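Local coordinates for histidyl-trna synthetase (Thermus thermophilus, PDB 1ADJ), which catalyses the ATP-dependent attachment of L-histidine to tRNA(His), working as a homodimeric class II aminoacyl-tRNA synthetase, at the interface of chains A and B. Sequence-based numbering; all coordinates share one arbitrary frame. Chains: chain A/B, Histidyl-trna synthetase.

Contact 1: the interface of chains A and B. Residues chain A 44-46, 49, 76; chain B 3-4, 6.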
# COMPACT_ATOMS: atom_id res chain seq x y z
N PHE A 44 -9.47 -6.52 -5.03
CA PHE A 44 -10.41 -7.07 -6.00
C PHE A 44 -11.85 -6.86 -5.57
O PHE A 44 -12.15 -6.71 -4.37
CB PHE A 44 -10.12 -8.55 -6.34
CG PHE A 44 -9.92 -9.44 -5.15
CD1 PHE A 44 -10.97 -9.74 -4.29
CD2 PHE A 44 -8.67 -9.99 -4.88
CE1 PHE A 44 -10.79 -10.57 -3.18
CE2 PHE A 44 -8.46 -10.82 -3.77
CZ PHE A 44 -9.53 -11.11 -2.92
N GLU A 45 -12.74 -6.81 -6.56
CA GLU A 45 -14.17 -6.62 -6.33
C GLU A 45 -14.90 -7.69 -7.13
O GLU A 45 -14.28 -8.40 -7.94
CB GLU A 45 -14.61 -5.24 -6.86
CG GLU A 45 -13.98 -4.03 -6.18
CD GLU A 45 -14.75 -3.56 -4.94
OE1 GLU A 45 -15.89 -4.03 -4.72
OE2 GLU A 45 -14.20 -2.71 -4.20
N GLU A 46 -16.21 -7.81 -6.92
CA GLU A 46 -17.01 -8.76 -7.69
C GLU A 46 -16.85 -8.23 -9.10
O GLU A 46 -17.00 -7.03 -9.32
CB GLU A 46 -18.48 -8.66 -7.33
CG GLU A 46 -18.84 -9.11 -5.94
CD GLU A 46 -20.34 -9.10 -5.71
OE1 GLU A 46 -21.09 -9.55 -6.62
OE2 GLU A 46 -20.78 -8.66 -4.63
N VAL A 49 -18.88 -5.17 -10.51
CA VAL A 49 -18.64 -3.78 -10.13
C VAL A 49 -17.90 -3.05 -11.27
O VAL A 49 -18.21 -1.89 -11.57
CB VAL A 49 -17.79 -3.73 -8.85
CG1 VAL A 49 -17.49 -2.31 -8.38
CG2 VAL A 49 -18.46 -4.43 -7.67
N LEU A 76 -14.33 -12.78 -9.45
CA LEU A 76 -13.62 -11.66 -8.83
C LEU A 76 -12.67 -11.05 -9.84
O LEU A 76 -12.11 -11.76 -10.69
CB LEU A 76 -12.84 -12.14 -7.61
CG LEU A 76 -13.50 -12.23 -6.22
CD1 LEU A 76 -15.02 -12.29 -6.30
CD2 LEU A 76 -12.94 -13.43 -5.49
N ALA B 3 -23.85 -4.76 -5.24
CA ALA B 3 -22.52 -5.21 -4.82
C ALA B 3 -22.04 -4.72 -3.46
O ALA B 3 -22.34 -3.61 -3.03
CB ALA B 3 -21.48 -4.88 -5.90
N ARG B 4 -21.28 -5.59 -2.80
CA ARG B 4 -20.68 -5.35 -1.49
C ARG B 4 -19.21 -5.69 -1.66
O ARG B 4 -18.77 -6.11 -2.74
CB ARG B 4 -21.27 -6.31 -0.45
CG ARG B 4 -22.72 -6.07 -0.08
CD ARG B 4 -22.84 -4.94 0.93
NE ARG B 4 -24.16 -4.33 0.93
CZ ARG B 4 -24.58 -3.41 0.06
NH1 ARG B 4 -23.77 -2.99 -0.91
NH2 ARG B 4 -25.80 -2.89 0.16
N VAL B 6 -16.33 -8.07 -1.27
CA VAL B 6 -16.30 -9.53 -1.17
C VAL B 6 -15.94 -10.01 0.24
O VAL B 6 -15.09 -9.42 0.90
CB VAL B 6 -15.35 -10.15 -2.21
CG1 VAL B 6 -15.81 -9.81 -3.61
CG2 VAL B 6 -13.94 -9.66 -2.00
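With CG1 beside the backbone N (chi1 -61°) and CG2 between that N and the carbonyl carbon, B:Val6 spreads its two methyls toward different partners on chain A. CG2 of B:Val6 meets A:Phe44 at the ring edge, in the ring plane, 3.5 Å from CE1 of the phenylalanine; CD1 of the same edge is only slightly farther off. The two side chains stand roughly perpendicular. The other methyl, CG1 of B:Val6, lies 3.7 Å from CD1 of A:Leu76, which reaches over from strand 75-78. A:Glu46 runs antiparallel to B:Val6, its CG 3.9 Å from CG1 of the valine. From there its straight outer chain (chi2 -175°) carries the carboxylate on toward the backbone of B:Arg4. OE2 of A:Glu46 stands 3.6 Å from the amide N of B:Arg4, too long for a hydrogen bond; B:Arg4 is poorly ordered, so this approach is doubtful. Here the N-terminal loop of one subunit lies across strand 44-46 and the start of helix 47-54 of the other, a small part of the dimer interface in which B:Val6 buries more surface than any other residue described. At its far end, CG2 of A:Val49 touches the CB methyl of B:Ala3 at 3.5 Å.

Contact 2: the interface of chains A and B. Residues chain A 30, 33, 153; chain B 353.
B:Pro353 sets its backbone and ring carbons against the end of helix 14-33 of chain A. The methyl of A:Ala33 makes the tightest approach, its CB lying 3.4 Å from CA of B:Pro353 and 3.6 Å from CB of the same proline. One turn back along the helix, A:Val30 takes part through its backbone: its CA is 3.9 Å from CB of B:Pro353, so the ring rests on the helix surface near the valine's main chain. CG1 of A:Val30 stands a little farther off, about 4.5 Å from CG of B:Pro353. Next to this apolar centre, the carbonyl oxygen O of B:Pro353 comes within 3.6 Å of CB of A:Ala33, a packing contact. On the other side of the ring A:Glu153 arrives from the opposite direction. Its chain bends at chi2 (-78°), which turns the carboxylate toward the proline and leaves OE2 of A:Glu153 3.8 Å from CD of B:Pro353, a van der Waals approach of an acidic oxygen to a ring carbon. The proline follows a cis peptide bond, which may set how the loop presents its ring. In the fold, this loop comes just after helix 338-351 of the chain B anticodon-binding domain and meets the C-terminal ends of helices 14-33 and 137-153 in the catalytic part of chain A.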
# COMPACT_ATOMS: atom_id res chain seq x y z
N VAL A 30 -2.49 17.90 -0.06
CA VAL A 30 -3.43 18.75 -0.79
C VAL A 30 -4.86 18.25 -0.71
O VAL A 30 -5.79 19.02 -0.42
CB VAL A 30 -3.02 18.98 -2.28
CG1 VAL A 30 -1.56 19.39 -2.39
CG2 VAL A 30 -3.27 17.75 -3.11
N ALA A 33 -6.44 18.54 2.80
CA ALA A 33 -6.66 19.93 3.16
C ALA A 33 -8.02 20.36 2.62
O ALA A 33 -8.69 21.22 3.19
CB ALA A 33 -5.56 20.82 2.60
N GLU A 153 2.50 21.28 -6.67
CA GLU A 153 3.21 21.21 -5.40
C GLU A 153 4.46 20.34 -5.47
O GLU A 153 5.39 20.50 -4.68
CB GLU A 153 2.30 20.65 -4.30
CG GLU A 153 1.20 21.59 -3.82
CD GLU A 153 1.69 22.68 -2.86
OE1 GLU A 153 2.85 22.61 -2.41
OE2 GLU A 153 0.90 23.60 -2.56
N PRO B 353 -3.04 24.36 0.89
CA PRO B 353 -3.24 23.22 1.79
C PRO B 353 -2.66 23.43 3.18
O PRO B 353 -2.78 22.54 4.03
CB PRO B 353 -2.52 22.10 1.06
CG PRO B 353 -1.32 22.79 0.54
CD PRO B 353 -1.88 24.10 0.01

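Contact 3: the interface of chains A and B. Residues chain A 99-100; chain B 375-376.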
# COMPACT_ATOMS: atom_id res chain seq x y z
N PRO A 99 -22.59 14.09 6.07
CA PRO A 99 -22.80 15.41 5.46
C PRO A 99 -22.15 15.44 4.06
O PRO A 99 -21.00 15.03 3.89
CB PRO A 99 -22.11 16.35 6.46
CG PRO A 99 -21.09 15.48 7.14
CD PRO A 99 -21.84 14.19 7.33
N GLN A 100 -22.93 15.85 3.07
CA GLN A 100 -22.47 15.91 1.68
C GLN A 100 -21.79 17.25 1.34
O GLN A 100 -22.08 18.26 1.97
CB GLN A 100 -23.65 15.69 0.74
CG GLN A 100 -24.48 14.47 1.06
CD GLN A 100 -23.71 13.19 0.90
OE1 GLN A 100 -23.02 12.99 -0.09
NE2 GLN A 100 -23.82 12.31 1.88
N LYS B 375 -20.98 19.94 13.54
CA LYS B 375 -21.23 18.59 13.05
C LYS B 375 -20.01 18.00 12.33
O LYS B 375 -19.89 16.78 12.19
CB LYS B 375 -22.43 18.62 12.11
CG LYS B 375 -22.82 17.30 11.48
CD LYS B 375 -23.87 17.51 10.38
CE LYS B 375 -25.13 18.18 10.93
NZ LYS B 375 -26.25 18.24 9.94
N ARG B 376 -19.14 18.87 11.84
CA ARG B 376 -17.92 18.48 11.13
C ARG B 376 -16.68 18.61 12.00
O ARG B 376 -15.57 18.38 11.53
CB ARG B 376 -17.73 19.35 9.89
CG ARG B 376 -18.59 18.97 8.70
CD ARG B 376 -18.23 19.85 7.51
NE ARG B 376 -18.81 19.39 6.25
CZ ARG B 376 -20.11 19.29 6.00
NH1 ARG B 376 -21.01 19.63 6.92
NH2 ARG B 376 -20.53 18.89 4.81
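A:Pro99 leans its ring on the rim of one face of the B:Arg376 guanidinium, and CB of A:Pro99 to CZ of B:Arg376 at 3.6 Å is the heart of the contact. CB of A:Pro99 lies 3.4 Å from NH2 of B:Arg376. It is 3.5 Å from NH1 of B:Arg376, so this carbon is displaced from CZ toward the two terminal nitrogens. CG of A:Pro99 stands over the same face, about 4.0 Å above the guanidinium plane of B:Arg376. The proline and the arginine run antiparallel. B:Arg376 gets there with a straight chain from CG to NE: chi2 is -176°, and CG lies beside the backbone N. This stretched arm carries the planar end away from its own backbone and onto the loop of chain A. B:Lys375, the last residue of helix 366-375, flanks the proline more loosely, its CD 4.5 Å from CB of A:Pro99. Farther out, the rim turns polar at A:Gln100, whose carbonyl oxygen lies at the guanidinium edge, in its plane. That placement would suit a weak electrostatic attraction, although the separation is long for a hydrogen bond. The patch joins the anticodon-binding domain of one subunit to a catalytic-domain loop of the other. At its outer limit NH2 of B:Arg376 is 3.3 Å from O of A:Gln100.

All three contacts belong to the two-fold interface of the homodimer, and each has a twin with the chains exchanged. Measured between the centres of their C-alpha atoms, contacts 2 and 3 are about 21 Å apart, contacts 1 and 3 about 28 Å, and contacts 1 and 2 about 32 Å. They share no residue, but all three meet the catalytic region of chain A. Contact 1 uses the N-terminal segment of chain B, whereas contacts 2 and 3 both draw on its anticodon-binding domain. The subunits are thus tied through both parts, which may help hold each anticodon-binding domain against its partner's catalytic part.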